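Local coordinates for protein UDP-N-acetylglucosamine 2-epimerase (Methanocaldococcus jannaschii, PDB 4NES) that probably catalyses the reversible epimerization at C-2 that converts UDP-N-acetylglucosamine into UDP-N-acetylmannosamine, and works as a homodimer, at residues S4-T9 with D88-Q93; I32-Q37 with P54-N59. All coordinates share one frame; numbering follows the deposited sequence.

Interaction 1 (S4-T9 with D88-Q93); sequences SIILGT and DVVVVQ
Ser4, Ile5 and Ile6 pair with Val89 to Val92 as neighbouring parallel strands at the middle of the first Rossmann-like sheet of this GT-B fold, the two segment axes crossing at -29°. Three backbone bonds join them. Ser4 N donates to Val89 O, Val91 N to Ser4 O at 2.8 Å, and Ile6 N to Val91 O at 3.0 Å. The direct pairing ends at Ile6, from where the chain runs on through Leu7 and Gly8 to Thr9, which touches UDP-N-acetylglucosamine. A water bridges Ile6 O and Gln93 N, each at 2.7 Å, accepting from the latter. On one face of the sheet, with CG1 anti to the backbone N (chi1 159°), Val90 presents that methyl to CD1 of Ile6 at 3.7 Å, the two side chains crossing obliquely. Further along, Val92 CG1 lies 4.0 Å from Ile6 CB and also packs over Ile6 O. The other face carries Ile5 against Val91, CG1 to CB at 4.3 Å; Leu16 of helix 10-23 covers Ile5, while Ala114 and Val116 of strand 112-116 touch Val91. The strands are thus held by paired backbone groups and branched aliphatic contact inside a buried sheet, with one water serving the last backbone pair.

Interaction 2 (I32-Q37 with P54-N59); sequences IIHTNQ and PNPKYN. With UD1 (uridine-diphosphate-N-acetylglucosamine), chain B.
Ile32 to His34 take Pro56 to Asn59 alongside them in a beta-alpha-beta unit, strand 30-34, helix 45-50, strand 58-59, whose last strand is an edge strand of the sheet within this chain. Ile32 O accepts twice. Lys57 N gives it a bond of 2.9 Å, bent at the hydrogen, and Tyr58 N a weak one at 3.4 Å. His34 N returns a straight bond to Tyr58 O. A water accepts weakly from Ile32 N and donates to Asn55 O. The Pro56 ring lies side by side with His34, its CG at the imidazole edge and 3.7 Å from His34 CB, while Ile32 CG2 packs on Pro56 CB.

Both imidazole nitrogens are engaged: ND1 accepts from Asn36 N, which lies well out of the ring plane, and NE2 bonds to OD1 of Asp44. The Asn36 amide folds back over one ring face, ND2 3.4 Å above the plane toward the rim. From there ND2 donates almost straight to Asn59 OD1 at 3.0 Å, with the two amides nearly coplanar. Asn36 OD1 accepts from Asn61 N. Thr35 OG1 accepts from Gln37 N, closing an ST turn. With CG anti to its backbone N (chi1 -178°) and an extended chain beyond, Gln37 reaches UDP-N-acetylglucosamine. Thr35 OG1 and Gln37 OE1 both bond to Thr98 OG1, and Gln37 NE2 donates to both the acetamido oxygen O7' at 3.0 Å and the phosphate oxygen O2A at 3.1 Å.

How the interactions relate
From the N terminus the chain runs out along strand 3-7, returns through helix 10-23 and then runs parallel to the first strand as strand 30-34, which lies on the other side of strand 3-7 from strand 89-93. Interaction 2 closes first, a short loop through helix 45-50. Helix 67-85 then carries the chain across to strand 89-93, where interaction 1 closes the longer loop that contains interaction 2 entirely. The two share one sheet: Ile5 O to Ile33 N (2.7 Å) and Leu7 O to Thr35 N are probable hydrogen bonds. Together they join strands 58-59, 30-34, 3-7 and 89-93, and Gln37 touches Thr9 where segments 32-37 and 4-9 meet the ligand.

Interaction 1 (S4-T9 with D88-Q93)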
loop_
_atom_site.group_PDB
_atom_site.type_symbol
_atom_site.label_atom_id
_atom_site.label_comp_id
_atom_site.label_asym_id
_atom_site.label_seq_id
_atom_site.Cartn_x
_atom_site.Cartn_y
_atom_site.Cartn_z
ATOM N N SER A 4 -17.241 10.397 -3.379
ATOM C CA SER A 4 -17.419 9.762 -2.073
ATOM C C SER A 4 -16.310 10.202 -1.132
ATOM O O SER A 4 -15.130 10.107 -1.472
ATOM C CB SER A 4 -17.393 8.235 -2.186
ATOM O OG SER A 4 -18.458 7.756 -2.984
ATOM N N ILE A 5 -16.683 10.686 0.045
ATOM C CA ILE A 5 -15.719 10.941 1.108
ATOM C C ILE A 5 -15.717 9.731 2.020
ATOM O O ILE A 5 -16.774 9.298 2.477
ATOM C CB ILE A 5 -16.119 12.155 1.944
ATOM C CG1 ILE A 5 -16.103 13.418 1.088
ATOM C CG2 ILE A 5 -15.169 12.312 3.117
ATOM C CD1 ILE A 5 -16.670 14.642 1.800
ATOM N N ILE A 6 -14.541 9.160 2.262
ATOM C CA ILE A 6 -14.420 8.040 3.184
ATOM C C ILE A 6 -13.639 8.502 4.405
ATOM O O ILE A 6 -12.530 9.012 4.270
ATOM C CB ILE A 6 -13.690 6.860 2.521
ATOM C CG1 ILE A 6 -14.424 6.454 1.245
ATOM C CG2 ILE A 6 -13.555 5.683 3.497
ATOM C CD1 ILE A 6 -13.791 5.300 0.506
ATOM N N LEU A 7 -14.231 8.341 5.587
ATOM C CA LEU A 7 -13.589 8.749 6.831
ATOM C C LEU A 7 -13.863 7.741 7.940
ATOM O O LEU A 7 -14.779 6.922 7.845
ATOM C CB LEU A 7 -14.061 10.152 7.250
ATOM C CG LEU A 7 -15.556 10.371 7.534
ATOM C CD1 LEU A 7 -15.967 9.888 8.923
ATOM C CD2 LEU A 7 -15.935 11.837 7.364
ATOM N N GLY A 8 -13.076 7.821 9.005
ATOM C CA GLY A 8 -13.276 6.921 10.124
ATOM C C GLY A 8 -13.112 7.489 11.522
ATOM O O GLY A 8 -13.688 6.947 12.451
ATOM N N THR A 9 -12.324 8.552 11.676
ATOM C CA THR A 9 -11.802 8.941 12.999
ATOM C C THR A 9 -11.970 10.424 13.297
ATOM O O THR A 9 -12.144 11.235 12.387
ATOM C CB THR A 9 -10.295 8.615 13.147
ATOM O OG1 THR A 9 -9.538 9.441 12.251
ATOM C CG2 THR A 9 -10.022 7.140 12.879
ATOM N N ASP A 88 -16.743 8.585 -9.127
ATOM C CA ASP A 88 -15.528 8.625 -9.929
ATOM C C ASP A 88 -14.360 9.310 -9.220
ATOM O O ASP A 88 -13.252 9.334 -9.742
ATOM C CB ASP A 88 -15.760 9.181 -11.331
ATOM C CG ASP A 88 -16.433 10.523 -11.322
ATOM O OD1 ASP A 88 -16.411 11.206 -10.285
ATOM O OD2 ASP A 88 -16.993 10.902 -12.369
ATOM N N VAL A 89 -14.609 9.859 -8.030
ATOM C CA VAL A 89 -13.517 10.283 -7.155
ATOM C C VAL A 89 -13.815 9.869 -5.715
ATOM O O VAL A 89 -14.954 9.978 -5.250
ATOM C CB VAL A 89 -13.298 11.814 -7.191
ATOM C CG1 VAL A 89 -12.130 12.208 -6.298
ATOM C CG2 VAL A 89 -13.071 12.315 -8.611
ATOM N N VAL A 90 -12.786 9.375 -5.027
ATOM C CA VAL A 90 -12.831 9.102 -3.597
ATOM C C VAL A 90 -11.877 10.051 -2.884
ATOM O O VAL A 90 -10.714 10.197 -3.280
ATOM C CB VAL A 90 -12.466 7.626 -3.321
ATOM C CG1 VAL A 90 -12.001 7.410 -1.879
ATOM C CG2 VAL A 90 -13.647 6.726 -3.648
ATOM N N VAL A 91 -12.370 10.703 -1.835
ATOM C CA VAL A 91 -11.554 11.615 -1.044
ATOM C C VAL A 91 -11.250 10.975 0.306
ATOM O O VAL A 91 -12.164 10.513 0.997
ATOM C CB VAL A 91 -12.276 12.959 -0.817
ATOM C CG1 VAL A 91 -11.505 13.825 0.151
ATOM C CG2 VAL A 91 -12.446 13.704 -2.135
ATOM N N VAL A 92 -9.965 10.931 0.668
ATOM C CA VAL A 92 -9.541 10.469 1.988
ATOM C C VAL A 92 -8.575 11.477 2.579
ATOM O O VAL A 92 -7.820 12.129 1.851
ATOM C CB VAL A 92 -8.889 9.075 1.939
ATOM C CG1 VAL A 92 -9.950 8.011 1.664
ATOM C CG2 VAL A 92 -7.759 9.036 0.915
ATOM N N GLN A 93 -8.601 11.606 3.902
ATOM C CA GLN A 93 -7.806 12.625 4.582
ATOM C C GLN A 93 -6.869 12.005 5.581
ATOM O O GLN A 93 -7.304 11.358 6.521
ATOM C CB GLN A 93 -8.715 13.613 5.334
ATOM C CG GLN A 93 -7.997 14.846 5.936
ATOM C CD GLN A 93 -7.184 14.547 7.188
ATOM O OE1 GLN A 93 -7.668 13.926 8.129
ATOM N NE2 GLN A 93 -5.938 14.989 7.194
HETATM O O HOH W 1 -10.471 10.338 5.457
#

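Interaction 2 (I32-Q37 with P54-N59)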
loop_
_atom_site.group_PDB
_atom_site.type_symbol
_atom_site.label_atom_id
_atom_site.label_comp_id
_atom_site.label_asym_id
_atom_site.label_seq_id
_atom_site.Cartn_x
_atom_site.Cartn_y
_atom_site.Cartn_z
ATOM N N ILE A 32 -20.961 10.686 2.295
ATOM C CA ILE A 32 -19.922 10.222 3.200
ATOM C C ILE A 32 -20.109 8.740 3.472
ATOM O O ILE A 32 -21.219 8.272 3.777
ATOM C CB ILE A 32 -19.973 10.973 4.546
ATOM C CG1 ILE A 32 -19.772 12.476 4.329
ATOM C CG2 ILE A 32 -18.949 10.406 5.527
ATOM C CD1 ILE A 32 -20.039 13.309 5.575
ATOM N N ILE A 33 -19.006 8.008 3.359
ATOM C CA ILE A 33 -18.911 6.637 3.833
ATOM C C ILE A 33 -18.084 6.661 5.117
ATOM O O ILE A 33 -16.913 7.052 5.116
ATOM C CB ILE A 33 -18.208 5.725 2.808
ATOM C CG1 ILE A 33 -18.972 5.695 1.476
ATOM C CG2 ILE A 33 -18.036 4.316 3.382
ATOM C CD1 ILE A 33 -18.180 5.029 0.359
ATOM N N HIS A 34 -18.705 6.261 6.221
ATOM C CA HIS A 34 -18.047 6.240 7.521
ATOM C C HIS A 34 -17.682 4.786 7.845
ATOM O O HIS A 34 -18.554 3.918 7.856
ATOM C CB HIS A 34 -19.025 6.793 8.565
ATOM C CG HIS A 34 -18.395 7.270 9.838
ATOM N ND1 HIS A 34 -17.233 6.727 10.362
ATOM C CD2 HIS A 34 -18.781 8.224 10.714
ATOM C CE1 HIS A 34 -16.931 7.338 11.488
ATOM N NE2 HIS A 34 -17.858 8.255 11.732
ATOM N N THR A 35 -16.403 4.503 8.090
ATOM C CA THR A 35 -16.021 3.146 8.477
ATOM C C THR A 35 -16.383 2.861 9.925
ATOM O O THR A 35 -16.382 1.700 10.357
ATOM C CB THR A 35 -14.515 2.906 8.334
ATOM O OG1 THR A 35 -13.825 3.843 9.175
ATOM C CG2 THR A 35 -14.077 3.071 6.889
ATOM N N ASN A 36 -16.651 3.924 10.681
ATOM C CA ASN A 36 -16.906 3.826 12.111
ATOM C C ASN A 36 -15.728 3.191 12.828
ATOM O O ASN A 36 -15.912 2.452 13.795
ATOM C CB ASN A 36 -18.214 3.077 12.406
ATOM C CG ASN A 36 -19.366 3.558 11.545
ATOM O OD1 ASN A 36 -19.842 2.825 10.686
ATOM N ND2 ASN A 36 -19.822 4.795 11.768
ATOM N N GLN A 37 -14.523 3.488 12.341
ATOM C CA GLN A 37 -13.303 3.139 13.054
ATOM C C GLN A 37 -13.377 3.708 14.464
ATOM O O GLN A 37 -13.091 3.019 15.442
ATOM C CB GLN A 37 -12.062 3.665 12.320
ATOM C CG GLN A 37 -10.783 3.263 13.038
ATOM C CD GLN A 37 -9.503 3.672 12.323
ATOM O OE1 GLN A 37 -9.482 3.936 11.116
ATOM N NE2 GLN A 37 -8.426 3.738 13.082
ATOM N N PRO A 54 -23.527 16.476 7.748
ATOM C CA PRO A 54 -24.643 15.573 7.463
ATOM C C PRO A 54 -24.346 14.145 7.898
ATOM O O PRO A 54 -23.178 13.749 8.017
ATOM C CB PRO A 54 -24.755 15.631 5.936
ATOM C CG PRO A 54 -23.379 15.968 5.476
ATOM C CD PRO A 54 -22.832 16.904 6.522
ATOM N N ASN A 55 -25.401 13.374 8.129
ATOM C CA ASN A 55 -25.242 11.959 8.429
ATOM C C ASN A 55 -24.571 11.242 7.272
ATOM O O ASN A 55 -24.887 11.496 6.107
ATOM C CB ASN A 55 -26.598 11.301 8.680
ATOM C CG ASN A 55 -27.409 12.012 9.735
ATOM O OD1 ASN A 55 -26.877 12.458 10.750
ATOM N ND2 ASN A 55 -28.712 12.122 9.499
ATOM N N PRO A 56 -23.637 10.341 7.589
ATOM C CA PRO A 56 -23.088 9.483 6.540
ATOM C C PRO A 56 -24.191 8.686 5.848
ATOM O O PRO A 56 -25.175 8.296 6.488
ATOM C CB PRO A 56 -22.185 8.529 7.320
ATOM C CG PRO A 56 -21.743 9.319 8.508
ATOM C CD PRO A 56 -22.962 10.135 8.886
ATOM N N LYS A 57 -24.032 8.454 4.550
ATOM C CA LYS A 57 -24.959 7.596 3.824
ATOM C C LYS A 57 -24.719 6.129 4.174
ATOM O O LYS A 57 -25.657 5.325 4.203
ATOM C CB LYS A 57 -24.822 7.814 2.316
ATOM C CG LYS A 57 -25.855 7.059 1.500
ATOM C CD LYS A 57 -25.787 7.429 0.035
ATOM C CE LYS A 57 -26.772 6.595 -0.766
ATOM N NZ LYS A 57 -26.906 7.091 -2.167
ATOM N N TYR A 58 -23.458 5.787 4.441
ATOM C CA TYR A 58 -23.082 4.427 4.808
ATOM C C TYR A 58 -22.294 4.429 6.101
ATOM O O TYR A 58 -21.393 5.251 6.286
ATOM C CB TYR A 58 -22.237 3.765 3.708
ATOM C CG TYR A 58 -23.022 3.490 2.457
ATOM C CD1 TYR A 58 -23.746 2.318 2.323
ATOM C CD2 TYR A 58 -23.055 4.407 1.416
ATOM C CE1 TYR A 58 -24.485 2.058 1.184
ATOM C CE2 TYR A 58 -23.797 4.156 0.270
ATOM C CZ TYR A 58 -24.507 2.980 0.162
ATOM O OH TYR A 58 -25.249 2.715 -0.972
ATOM N N ASN A 59 -22.653 3.511 6.991
ATOM C CA ASN A 59 -21.885 3.233 8.199
ATOM C C ASN A 59 -21.474 1.772 8.159
ATOM O O ASN A 59 -22.327 0.878 8.144
ATOM C CB ASN A 59 -22.733 3.505 9.437
ATOM C CG ASN A 59 -23.032 4.966 9.621
ATOM O OD1 ASN A 59 -22.188 5.733 10.091
ATOM N ND2 ASN A 59 -24.251 5.370 9.265
HETATM C "C1'" UD1 B . -6.362 6.096 15.284
HETATM C "C2'" UD1 B . -5.349 6.296 14.199
HETATM C "C3'" UD1 B . -4.439 7.382 14.514
HETATM C "C4'" UD1 B . -5.123 8.636 14.852
HETATM C "C5'" UD1 B . -6.187 8.395 15.893
HETATM C "C6'" UD1 B . -7.039 9.586 16.122
HETATM C "C7'" UD1 B . -4.755 4.136 12.947
HETATM C "C8'" UD1 B . -3.866 2.930 12.893
HETATM N "N2'" UD1 B . -4.540 5.060 14.037
HETATM O "O1'" UD1 B . -5.708 5.729 16.446
HETATM O "O3'" UD1 B . -3.554 7.600 13.400
HETATM O "O4'" UD1 B . -4.203 9.602 15.334
HETATM O "O5'" UD1 B . -7.068 7.352 15.486
HETATM O "O6'" UD1 B . -7.518 9.713 17.409
HETATM O "O7'" UD1 B . -5.631 4.317 12.097
HETATM N N1 UD1 B . -11.313 3.316 21.115
HETATM C C2 UD1 B . -12.464 3.544 21.750
HETATM N N3 UD1 B . -13.445 4.216 21.151
HETATM C C4 UD1 B . -13.311 4.665 19.895
HETATM C C5 UD1 B . -12.126 4.447 19.206
HETATM C C6 UD1 B . -11.112 3.757 19.850
HETATM O O2 UD1 B . -12.628 3.153 22.889
HETATM O O4 UD1 B . -14.330 5.348 19.299
HETATM C C1B UD1 B . -10.203 2.586 21.772
HETATM C C2B UD1 B . -10.288 1.116 21.671
HETATM O "O2'" UD1 B . -9.788 0.535 22.850
HETATM C C3B UD1 B . -9.416 0.810 20.561
HETATM C C4B UD1 B . -8.325 1.800 20.741
HETATM O O4B UD1 B . -8.942 2.978 21.225
HETATM O O3B UD1 B . -8.946 -0.516 20.531
HETATM C C5B UD1 B . -7.607 2.106 19.476
HETATM O O5B UD1 B . -8.428 2.475 18.397
HETATM P PA UD1 B . -7.841 2.571 16.962
HETATM O O1A UD1 B . -7.308 1.228 16.570
HETATM O O2A UD1 B . -8.913 3.053 16.041
HETATM O O3A UD1 B . -6.607 3.533 16.990
HETATM P PB UD1 B . -6.453 4.989 17.623
HETATM O O1B UD1 B . -5.490 4.886 18.760
HETATM O O2B UD1 B . -7.796 5.598 17.921
HETATM O O HOH W 2 -23.778 11.966 3.507
#